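PDB 7CJ3: phosphodiesterase from Salpingoeca rosetta, which carries retinal in a helical transmembrane domain that belongs to the bacteriorhodopsin-like family. Local coordinates for residues L128-E133 with V252-N257; S60-T65 with L107-L112; R89-I94 with M270-C275. All coordinates share one frame; numbering follows the deposited sequence.

Contact 1 (L128-E133 with V252-N257); sequences LMRYAE and VGEAMN. With OLC ((2R)-2,3-dihydroxypropyl (9Z)-octadec-9-enoate), chain L.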
loop_
_atom_site.group_PDB
_atom_site.type_symbol
_atom_site.label_atom_id
_atom_site.label_comp_id
_atom_site.label_asym_id
_atom_site.label_seq_id
_atom_site.Cartn_x
_atom_site.Cartn_y
_atom_site.Cartn_z
ATOM N N LEU B 128 10.315 7.320 -19.461
ATOM C CA LEU B 128 9.241 7.269 -20.488
ATOM C C LEU B 128 8.163 6.256 -20.071
ATOM O O LEU B 128 6.978 6.387 -20.482
ATOM C CB LEU B 128 9.916 6.890 -21.804
ATOM C CG LEU B 128 10.803 7.994 -22.399
ATOM C CD1 LEU B 128 11.783 7.434 -23.435
ATOM C CD2 LEU B 128 9.938 9.095 -23.009
ATOM N N MET B 129 8.542 5.292 -19.236
ATOM C CA MET B 129 7.610 4.261 -18.696
ATOM C C MET B 129 6.604 4.912 -17.732
ATOM O O MET B 129 5.402 4.644 -17.879
ATOM C CB MET B 129 8.369 3.123 -18.007
ATOM C CG MET B 129 7.471 1.996 -17.529
ATOM S SD MET B 129 6.656 1.058 -18.837
ATOM C CE MET B 129 7.977 -0.117 -19.137
ATOM N N ARG B 130 7.055 5.780 -16.825
ATOM C CA ARG B 130 6.125 6.542 -15.948
ATOM C C ARG B 130 5.180 7.365 -16.834
ATOM O O ARG B 130 3.949 7.220 -16.655
ATOM C CB ARG B 130 6.834 7.405 -14.913
ATOM C CG ARG B 130 5.875 7.992 -13.882
ATOM C CD ARG B 130 6.585 8.491 -12.623
ATOM N NE ARG B 130 7.743 9.312 -12.951
ATOM C CZ ARG B 130 8.851 9.411 -12.211
ATOM N NH1 ARG B 130 8.960 8.784 -11.041
ATOM N NH2 ARG B 130 9.846 10.167 -12.631
ATOM N N TYR B 131 5.715 8.135 -17.785
ATOM C CA TYR B 131 4.891 8.932 -18.733
ATOM C C TYR B 131 3.920 8.001 -19.486
ATOM O O TYR B 131 2.716 8.339 -19.550
ATOM C CB TYR B 131 5.784 9.773 -19.655
ATOM C CG TYR B 131 6.276 11.065 -19.049
ATOM C CD1 TYR B 131 5.416 12.160 -18.872
ATOM C CD2 TYR B 131 7.604 11.226 -18.677
ATOM C CE1 TYR B 131 5.853 13.355 -18.323
ATOM C CE2 TYR B 131 8.067 12.422 -18.139
ATOM C CZ TYR B 131 7.192 13.490 -17.959
ATOM O OH TYR B 131 7.653 14.672 -17.432
ATOM N N ALA B 132 4.378 6.840 -19.963
ATOM C CA ALA B 132 3.524 5.833 -20.639
ATOM C C ALA B 132 2.375 5.376 -19.745
ATOM O O ALA B 132 1.233 5.391 -20.186
ATOM C CB ALA B 132 4.359 4.653 -21.070
ATOM N N GLU B 133 2.677 4.932 -18.533
ATOM C CA GLU B 133 1.664 4.617 -17.489
ATOM C C GLU B 133 0.627 5.757 -17.349
ATOM O O GLU B 133 -0.600 5.496 -17.411
ATOM C CB GLU B 133 2.392 4.427 -16.160
ATOM C CG GLU B 133 1.447 4.131 -15.016
ATOM C CD GLU B 133 1.746 4.862 -13.716
ATOM O OE1 GLU B 133 2.939 5.109 -13.430
ATOM O OE2 GLU B 133 0.773 5.184 -12.997
ATOM N N VAL B 252 14.723 12.776 -4.109
ATOM C CA VAL B 252 13.614 13.357 -3.288
ATOM C C VAL B 252 12.365 13.492 -4.164
ATOM O O VAL B 252 11.300 13.081 -3.715
ATOM C CB VAL B 252 14.028 14.693 -2.618
ATOM C CG1 VAL B 252 12.819 15.514 -2.169
ATOM C CG2 VAL B 252 14.977 14.478 -1.427
ATOM N N GLY B 253 12.501 14.000 -5.394
ATOM C CA GLY B 253 11.399 14.102 -6.378
ATOM C C GLY B 253 10.778 12.752 -6.745
ATOM O O GLY B 253 9.522 12.674 -6.852
ATOM N N GLU B 254 11.608 11.724 -6.960
ATOM C CA GLU B 254 11.149 10.356 -7.335
ATOM C C GLU B 254 10.274 9.787 -6.216
ATOM O O GLU B 254 9.186 9.228 -6.527
ATOM C CB GLU B 254 12.366 9.489 -7.673
ATOM C CG GLU B 254 12.975 9.858 -9.026
ATOM C CD GLU B 254 11.933 9.943 -10.129
ATOM O OE1 GLU B 254 11.523 11.057 -10.453
ATOM O OE2 GLU B 254 11.491 8.897 -10.618
ATOM N N ALA B 255 10.695 9.987 -4.962
ATOM C CA ALA B 255 9.952 9.572 -3.752
ATOM C C ALA B 255 8.570 10.233 -3.765
ATOM O O ALA B 255 7.559 9.544 -3.661
ATOM C CB ALA B 255 10.738 9.931 -2.517
ATOM N N MET B 256 8.530 11.550 -3.936
ATOM C CA MET B 256 7.247 12.293 -3.896
ATOM C C MET B 256 6.354 11.774 -5.032
ATOM O O MET B 256 5.147 11.594 -4.792
ATOM C CB MET B 256 7.484 13.800 -4.007
ATOM C CG MET B 256 8.234 14.359 -2.800
ATOM S SD MET B 256 8.732 16.123 -2.909
ATOM C CE MET B 256 7.204 16.916 -3.411
ATOM N N ASN B 257 6.938 11.463 -6.202
ATOM C CA ASN B 257 6.169 11.010 -7.387
ATOM C C ASN B 257 5.484 9.677 -7.079
ATOM O O ASN B 257 4.262 9.573 -7.330
ATOM C CB ASN B 257 7.050 10.916 -8.620
ATOM C CG ASN B 257 7.230 12.250 -9.305
ATOM O OD1 ASN B 257 6.278 13.007 -9.490
ATOM N ND2 ASN B 257 8.452 12.520 -9.730
HETATM C C18 OLC L . 2.069 3.768 -0.317
HETATM C C10 OLC L . 9.009 6.666 -1.295
HETATM C C9 OLC L . 9.122 7.313 -0.119
HETATM C C17 OLC L . 2.999 3.515 -1.501
HETATM C C11 OLC L . 8.734 5.189 -1.441
HETATM C C8 OLC L . 8.949 6.531 1.162
HETATM C C24 OLC L . 20.623 8.222 2.410
HETATM C C16 OLC L . 4.142 2.714 -1.000
HETATM C C12 OLC L . 7.610 5.122 -2.401
HETATM C C7 OLC L . 8.942 7.460 2.333
HETATM C C15 OLC L . 5.012 3.606 -0.115
HETATM C C13 OLC L . 6.589 4.106 -2.004
HETATM C C6 OLC L . 10.235 8.263 2.376
HETATM C C14 OLC L . 5.815 4.680 -0.851
HETATM C C5 OLC L . 11.525 7.490 2.503
HETATM C C4 OLC L . 12.458 8.019 1.454
HETATM C C3 OLC L . 13.850 7.436 1.667
HETATM C C2 OLC L . 14.538 7.987 2.900
HETATM C C21 OLC L . 18.339 8.866 2.944
HETATM C C1 OLC L . 15.882 8.501 2.469
HETATM C C22 OLC L . 19.180 7.676 2.530
HETATM O O19 OLC L . 15.972 9.002 1.351
HETATM O O25 OLC L . 21.446 7.433 1.527
HETATM O O23 OLC L . 18.997 6.546 3.460
HETATM O O20 OLC L . 17.053 8.393 3.354
#

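Contact 2 (S60-T65 with L107-L112); sequences SFYGAT and LSMATL. With OLC ((2R)-2,3-dihydroxypropyl (9Z)-octadec-9-enoate), chain D; OLC ((2R)-2,3-dihydroxypropyl (9Z)-octadec-9-enoate), chain L.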
loop_
_atom_site.group_PDB
_atom_site.type_symbol
_atom_site.label_atom_id
_atom_site.label_comp_id
_atom_site.label_asym_id
_atom_site.label_seq_id
_atom_site.Cartn_x
_atom_site.Cartn_y
_atom_site.Cartn_z
ATOM N N SER B 60 14.444 0.587 -4.790
ATOM C CA SER B 60 13.620 0.399 -3.573
ATOM C C SER B 60 12.293 1.103 -3.750
ATOM O O SER B 60 11.272 0.503 -3.428
ATOM C CB SER B 60 14.329 0.957 -2.376
ATOM O OG SER B 60 15.461 0.166 -2.033
ATOM N N PHE B 61 12.335 2.354 -4.224
ATOM C CA PHE B 61 11.143 3.214 -4.413
ATOM C C PHE B 61 10.162 2.536 -5.374
ATOM O O PHE B 61 9.002 2.316 -4.998
ATOM C CB PHE B 61 11.574 4.586 -4.913
ATOM C CG PHE B 61 12.387 5.425 -3.960
ATOM C CD1 PHE B 61 12.613 5.030 -2.650
ATOM C CD2 PHE B 61 12.887 6.650 -4.375
ATOM C CE1 PHE B 61 13.383 5.813 -1.794
ATOM C CE2 PHE B 61 13.643 7.439 -3.519
ATOM C CZ PHE B 61 13.889 7.015 -2.230
ATOM N N TYR B 62 10.655 2.147 -6.552
ATOM C CA TYR B 62 9.869 1.490 -7.628
ATOM C C TYR B 62 9.380 0.122 -7.115
ATOM O O TYR B 62 8.149 -0.124 -7.172
ATOM C CB TYR B 62 10.665 1.502 -8.947
ATOM C CG TYR B 62 11.198 2.863 -9.348
ATOM C CD1 TYR B 62 10.497 4.037 -9.085
ATOM C CD2 TYR B 62 12.424 2.990 -9.982
ATOM C CE1 TYR B 62 11.014 5.282 -9.416
ATOM C CE2 TYR B 62 12.962 4.224 -10.323
ATOM C CZ TYR B 62 12.253 5.382 -10.042
ATOM O OH TYR B 62 12.789 6.604 -10.374
ATOM N N GLY B 63 10.273 -0.698 -6.564
ATOM C CA GLY B 63 9.904 -1.983 -5.962
ATOM C C GLY B 63 8.750 -1.800 -5.013
ATOM O O GLY B 63 7.696 -2.426 -5.212
ATOM N N ALA B 64 8.906 -0.900 -4.038
ATOM C CA ALA B 64 7.938 -0.672 -2.949
ATOM C C ALA B 64 6.609 -0.225 -3.541
ATOM O O ALA B 64 5.548 -0.737 -3.108
ATOM C CB ALA B 64 8.457 0.363 -2.006
ATOM N N THR B 65 6.653 0.715 -4.485
ATOM C CA THR B 65 5.443 1.264 -5.132
ATOM C C THR B 65 4.718 0.112 -5.804
ATOM O O THR B 65 3.441 0.056 -5.763
ATOM C CB THR B 65 5.805 2.357 -6.129
ATOM O OG1 THR B 65 6.689 3.252 -5.470
ATOM C CG2 THR B 65 4.605 3.130 -6.620
ATOM N N LEU B 107 7.092 -2.217 -11.469
ATOM C CA LEU B 107 7.903 -3.470 -11.408
ATOM C C LEU B 107 9.009 -3.393 -12.463
ATOM O O LEU B 107 10.158 -3.708 -12.126
ATOM C CB LEU B 107 7.021 -4.706 -11.645
ATOM C CG LEU B 107 7.757 -6.053 -11.683
ATOM C CD1 LEU B 107 8.605 -6.285 -10.452
ATOM C CD2 LEU B 107 6.793 -7.217 -11.779
ATOM N N SER B 108 8.637 -2.976 -13.676
ATOM C CA SER B 108 9.506 -2.797 -14.871
ATOM C C SER B 108 10.676 -1.855 -14.563
ATOM O O SER B 108 11.850 -2.226 -14.787
ATOM C CB SER B 108 8.646 -2.300 -16.014
ATOM O OG SER B 108 7.725 -3.296 -16.408
ATOM N N MET B 109 10.355 -0.680 -14.024
ATOM C CA MET B 109 11.319 0.387 -13.662
ATOM C C MET B 109 12.353 -0.110 -12.643
ATOM O O MET B 109 13.558 0.217 -12.812
ATOM C CB MET B 109 10.557 1.615 -13.165
ATOM C CG MET B 109 9.857 2.347 -14.352
ATOM S SD MET B 109 8.888 3.775 -13.909
ATOM C CE MET B 109 10.093 4.804 -13.101
ATOM N N ALA B 110 11.935 -0.931 -11.682
ATOM C CA ALA B 110 12.800 -1.514 -10.623
ATOM C C ALA B 110 13.733 -2.615 -11.162
ATOM O O ALA B 110 14.843 -2.711 -10.619
ATOM C CB ALA B 110 11.939 -2.057 -9.494
ATOM N N THR B 111 13.281 -3.436 -12.126
ATOM C CA THR B 111 13.883 -4.761 -12.488
ATOM C C THR B 111 14.534 -4.770 -13.875
ATOM O O THR B 111 15.418 -5.622 -14.077
ATOM C CB THR B 111 12.877 -5.935 -12.487
ATOM O OG1 THR B 111 11.680 -5.616 -13.206
ATOM C CG2 THR B 111 12.532 -6.400 -11.080
ATOM N N LEU B 112 14.072 -3.947 -14.823
ATOM C CA LEU B 112 14.553 -4.025 -16.232
ATOM C C LEU B 112 15.343 -2.764 -16.581
ATOM O O LEU B 112 15.174 -1.745 -15.881
ATOM C CB LEU B 112 13.380 -4.242 -17.197
ATOM C CG LEU B 112 12.452 -5.404 -16.872
ATOM C CD1 LEU B 112 11.193 -5.361 -17.690
ATOM C CD2 LEU B 112 13.156 -6.720 -17.080
HETATM C C18 OLC D . 3.471 -2.435 0.285
HETATM C C10 OLC D . 11.399 -3.544 -2.150
HETATM C C9 OLC D . 11.703 -4.382 -3.151
HETATM C C17 OLC D . 4.657 -1.673 0.813
HETATM C C11 OLC D . 10.377 -3.820 -1.066
HETATM C C8 OLC D . 12.800 -3.929 -4.103
HETATM C C16 OLC D . 5.965 -2.298 0.362
HETATM C C12 OLC D . 10.711 -3.054 0.238
HETATM C C7 OLC D . 14.137 -3.722 -3.339
HETATM C C15 OLC D . 7.071 -2.154 1.395
HETATM C C13 OLC D . 9.553 -2.220 0.767
HETATM C C6 OLC D . 15.406 -3.877 -4.204
HETATM C C14 OLC D . 8.282 -2.990 1.066
HETATM C C5 OLC D . 16.648 -3.102 -3.712
HETATM C C18 OLC L . 2.069 3.768 -0.317
HETATM C C10 OLC L . 9.009 6.666 -1.295
HETATM C C9 OLC L . 9.122 7.313 -0.119
HETATM C C17 OLC L . 2.999 3.515 -1.501
HETATM C C11 OLC L . 8.734 5.189 -1.441
HETATM C C8 OLC L . 8.949 6.531 1.162
HETATM C C24 OLC L . 20.623 8.222 2.410
HETATM C C16 OLC L . 4.142 2.714 -1.000
HETATM C C12 OLC L . 7.610 5.122 -2.401
HETATM C C7 OLC L . 8.942 7.460 2.333
HETATM C C15 OLC L . 5.012 3.606 -0.115
HETATM C C13 OLC L . 6.589 4.106 -2.004
HETATM C C6 OLC L . 10.235 8.263 2.376
HETATM C C14 OLC L . 5.815 4.680 -0.851
HETATM C C5 OLC L . 11.525 7.490 2.503
HETATM C C4 OLC L . 12.458 8.019 1.454
HETATM C C3 OLC L . 13.850 7.436 1.667
HETATM C C2 OLC L . 14.538 7.987 2.900
HETATM C C21 OLC L . 18.339 8.866 2.944
HETATM C C1 OLC L . 15.882 8.501 2.469
HETATM C C22 OLC L . 19.180 7.676 2.530
HETATM O O19 OLC L . 15.972 9.002 1.351
HETATM O O25 OLC L . 21.446 7.433 1.527
HETATM O O23 OLC L . 18.997 6.546 3.460
HETATM O O20 OLC L . 17.053 8.393 3.354
#

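Contact 3 (R89-I94 with M270-C275); sequences RVLSGI and MIMVNC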
loop_
_atom_site.group_PDB
_atom_site.type_symbol
_atom_site.label_atom_id
_atom_site.label_comp_id
_atom_site.label_asym_id
_atom_site.label_seq_id
_atom_site.Cartn_x
_atom_site.Cartn_y
_atom_site.Cartn_z
ATOM N N ARG B 89 -19.749 -2.395 -10.210
ATOM C CA ARG B 89 -18.857 -3.381 -10.865
ATOM C C ARG B 89 -18.024 -2.667 -11.912
ATOM O O ARG B 89 -16.792 -2.817 -11.899
ATOM C CB ARG B 89 -19.666 -4.531 -11.482
ATOM N N VAL B 90 -18.691 -1.867 -12.753
ATOM C CA VAL B 90 -18.084 -1.113 -13.883
ATOM C C VAL B 90 -17.007 -0.187 -13.323
ATOM O O VAL B 90 -15.909 -0.138 -13.872
ATOM C CB VAL B 90 -19.141 -0.318 -14.667
ATOM C CG1 VAL B 90 -18.698 1.105 -14.959
ATOM C CG2 VAL B 90 -19.513 -1.034 -15.953
ATOM N N LEU B 91 -17.308 0.509 -12.225
ATOM C CA LEU B 91 -16.416 1.530 -11.642
ATOM C C LEU B 91 -15.261 0.830 -10.941
ATOM O O LEU B 91 -14.161 1.352 -11.088
ATOM C CB LEU B 91 -17.203 2.446 -10.703
ATOM C CG LEU B 91 -18.203 3.384 -11.388
ATOM C CD1 LEU B 91 -19.144 4.006 -10.350
ATOM C CD2 LEU B 91 -17.494 4.468 -12.227
ATOM N N SER B 92 -15.479 -0.285 -10.230
ATOM C CA SER B 92 -14.406 -1.002 -9.485
ATOM C C SER B 92 -13.500 -1.760 -10.466
ATOM O O SER B 92 -12.318 -1.968 -10.130
ATOM C CB SER B 92 -14.949 -1.908 -8.425
ATOM O OG SER B 92 -15.865 -2.853 -8.968
ATOM N N GLY B 93 -14.046 -2.143 -11.631
ATOM C CA GLY B 93 -13.327 -2.836 -12.719
ATOM C C GLY B 93 -12.265 -1.945 -13.336
ATOM O O GLY B 93 -11.102 -2.426 -13.464
ATOM N N ILE B 94 -12.619 -0.692 -13.653
ATOM C CA ILE B 94 -11.709 0.323 -14.288
ATOM C C ILE B 94 -10.535 0.625 -13.340
ATOM O O ILE B 94 -9.382 0.808 -13.814
ATOM C CB ILE B 94 -12.469 1.604 -14.707
ATOM C CG1 ILE B 94 -13.698 1.290 -15.571
ATOM C CG2 ILE B 94 -11.544 2.577 -15.405
ATOM C CD1 ILE B 94 -14.338 2.462 -16.263
ATOM N N MET B 270 -10.525 3.943 -2.158
ATOM C CA MET B 270 -10.917 4.117 -0.730
ATOM C C MET B 270 -12.299 4.791 -0.658
ATOM O O MET B 270 -13.104 4.372 0.186
ATOM C CB MET B 270 -9.877 4.932 0.046
ATOM C CG MET B 270 -8.681 4.121 0.514
ATOM S SD MET B 270 -7.232 5.126 1.069
ATOM C CE MET B 270 -7.942 6.434 2.077
ATOM N N ILE B 271 -12.576 5.778 -1.510
ATOM C CA ILE B 271 -13.818 6.612 -1.451
ATOM C C ILE B 271 -15.014 5.778 -1.956
ATOM O O ILE B 271 -16.132 5.937 -1.409
ATOM C CB ILE B 271 -13.639 7.957 -2.207
ATOM C CG1 ILE B 271 -12.805 8.952 -1.390
ATOM C CG2 ILE B 271 -14.976 8.562 -2.623
ATOM C CD1 ILE B 271 -12.174 10.069 -2.200
ATOM N N MET B 272 -14.805 4.890 -2.926
ATOM C CA MET B 272 -15.904 4.074 -3.490
ATOM C C MET B 272 -16.165 2.824 -2.631
ATOM O O MET B 272 -17.325 2.391 -2.582
ATOM C CB MET B 272 -15.606 3.682 -4.933
ATOM C CG MET B 272 -16.878 3.621 -5.737
ATOM S SD MET B 272 -16.634 3.109 -7.414
ATOM C CE MET B 272 -15.437 1.791 -7.214
ATOM N N VAL B 273 -15.156 2.281 -1.950
ATOM C CA VAL B 273 -15.341 1.251 -0.879
ATOM C C VAL B 273 -16.400 1.736 0.131
ATOM O O VAL B 273 -17.224 0.918 0.571
ATOM C CB VAL B 273 -14.004 0.944 -0.177
ATOM C CG1 VAL B 273 -14.199 0.296 1.193
ATOM C CG2 VAL B 273 -13.092 0.102 -1.054
ATOM N N ASN B 274 -16.356 3.022 0.486
ATOM C CA ASN B 274 -17.264 3.681 1.454
ATOM C C ASN B 274 -18.682 3.771 0.877
ATOM O O ASN B 274 -19.635 3.529 1.640
ATOM C CB ASN B 274 -16.742 5.075 1.823
ATOM C CG ASN B 274 -17.528 5.724 2.942
ATOM O OD1 ASN B 274 -17.294 5.429 4.114
ATOM N ND2 ASN B 274 -18.461 6.595 2.588
ATOM N N CYS B 275 -18.823 4.137 -0.402
ATOM C CA CYS B 275 -20.124 4.204 -1.129
ATOM C C CYS B 275 -20.853 2.863 -1.110
ATOM O O CYS B 275 -22.083 2.874 -1.020
ATOM C CB CYS B 275 -19.923 4.596 -2.578
ATOM S SG CYS B 275 -19.536 6.347 -2.741
#

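Contact 1 (L128-E133 with V252-N257)
Glu254 OE2 is held by both Arg130 and Tyr62. Arg130 NH1 donates to OE2 at 2.6 Å, and Arg130 NH2 adds a weak bond to the same oxygen. Tyr62 OH is hydrogen-bonded to it as well. The second main arm of the salt bridge runs from Arg130 NH2 to Glu254 OE1, at 2.9 Å. Arg130 thus meets the carboxylate end-on, with its two terminal nitrogens. The match is not flat, because the guanidinium and carboxylate planes stand 55° apart. NH2 reaches OE1 on its syn lone pair. NH1 approaches OE2 from the syn side, but well out of the carboxylate plane. Arg243 forms a second salt bridge to OE1. The two arginines probably stabilise the charge of this buried carboxylate and restrict its rotation. Arg130 stretches away from its helix with CG anti to the backbone N (chi1 -170°), then bends at chi3.

The salt bridge joins helix 128-149 to helix 250-277 in the helical bundle of a bacteriorhodopsin-like protein. These backbones are not in close packing: the nearest CA atoms, of Arg130 and Asn257, are 9.7 Å apart. Long side chains span the gap. On the same helical turn as Arg130, Tyr131 touches the bound retinal.

Asn257 lies over one face of the guanidinium. Its ND2 sits 3.8 Å above the Arg130 plane, shifted toward the rim. ND2 also makes a weak hydrogen bond to Glu254 OE1, one turn earlier on its own helix.

Contact 2 (S60-T65 with L107-L112)
Met109 and Tyr62 make the aromatic part of this contact. The Met109 methyl, CE, sits over the centre of one face of the Tyr62 ring, 3.8 Å from its centroid and 13° off the ring normal. This is a CH-pi contact. The sulfur, Met109 SD, is farther off, 5.1 Å from the centroid, and adds a Met-aromatic interaction. The Met109 chain is extended at its second torsion and bends at chi3 (58°), which brings the methyl onto the ring. Met109 CB lies near the rim of the same ring, 3.9 Å from Tyr62 CD2.

The second kind of contact is close packing of small groups. Ala110 CB is 3.8 Å from Tyr62 CB and 3.6 Å from Gly63 N. The CA atoms of Tyr62 and Ala110 are 5.2 Å apart. Gly63 has no side chain, and an OLC molecule passes close to its CA. The helices 58-81 and 86-111 are neighbours in the bundle. Their segments run roughly antiparallel, their N-to-C directions 148° apart, with axes 7.7 Å apart.

No hydrogen bond joins the two segments; two threonines instead bond back to their own helices. Thr65 OG1 donates to Phe61 O, and Thr111 OG1 to Leu107 O, in both cases from above the carbonyl plane. Phe61 O also accepts from Thr65 N.

OLC and the second subunit meet helix 58-81 on other sides. Another OLC lies over one face of the Phe61 ring, toward its rim, and Ala64 packs on Ala64 of the second subunit.

Between the two segments the contact is thus apolar, held by dispersion and CH-pi attraction. The Tyr62 hydroxyl turns to Glu254 on helix 250-277, so one ring serves both an apolar and a polar neighbour.

Contact 3 (R89-I94 with M270-C275)
This is a small, buried, apolar contact between helix 86-111 and helix 250-277. It lies in the transmembrane helix bundle of the bacteriorhodopsin-like fold, and the centre of the contact is about 16 Å from that of the chain. One long side chain, Met272, does the reaching. The backbones keep well apart: the nearest CA atoms, of Ser92 and Met272, are separated by 8.0 Å. Met272 points toward the other helix and runs straight out through its second torsion (chi2 -178°). A bend at chi3 then turns the methyl toward the backbone of helix 86-111.

Leu91 and Met272 cross at about a right angle. The leucine touches the sulfur with its CB and, more loosely, with CD1. Leu91 also packs on Leu147 of helix 128-149, and its carbonyl oxygen accepts a hydrogen bond from Trp144. A third helix therefore holds the same turn. Ser92 takes part through its carbon atoms and backbone. Its hydroxyl is hydrogen-bonded to Lys88 O, within its own helix. The next residue after Met272, Val273, packs on Leu75 of the second subunit.

The thioether meets both residues: Met272 SD lies 3.4 Å from Leu91 CB, and Met272 CE lies 3.7 Å from Ser92 N.

Overall arrangement
From the N terminus, helix 58-81 supplies residues 60-65, which open contact 2. Helix 86-111 then opens contact 3 with residues 89-94. Its later residues 107-112 close contact 2, so these two loops cross. Residues 128-133 open contact 1 on helix 128-149. Helix 250-277 closes contact 1 with residues 252-257 and contact 3 with residues 270-275. Contact 1 therefore lies wholly within the span of contact 3 and follows contact 2 in series. Contacts 1 and 2 touch each other, with centres about 11 Å apart. Contact 3 is remote, with its centre about 25 Å from that of contact 1. Helices 86-111 and 250-277 link the two regions.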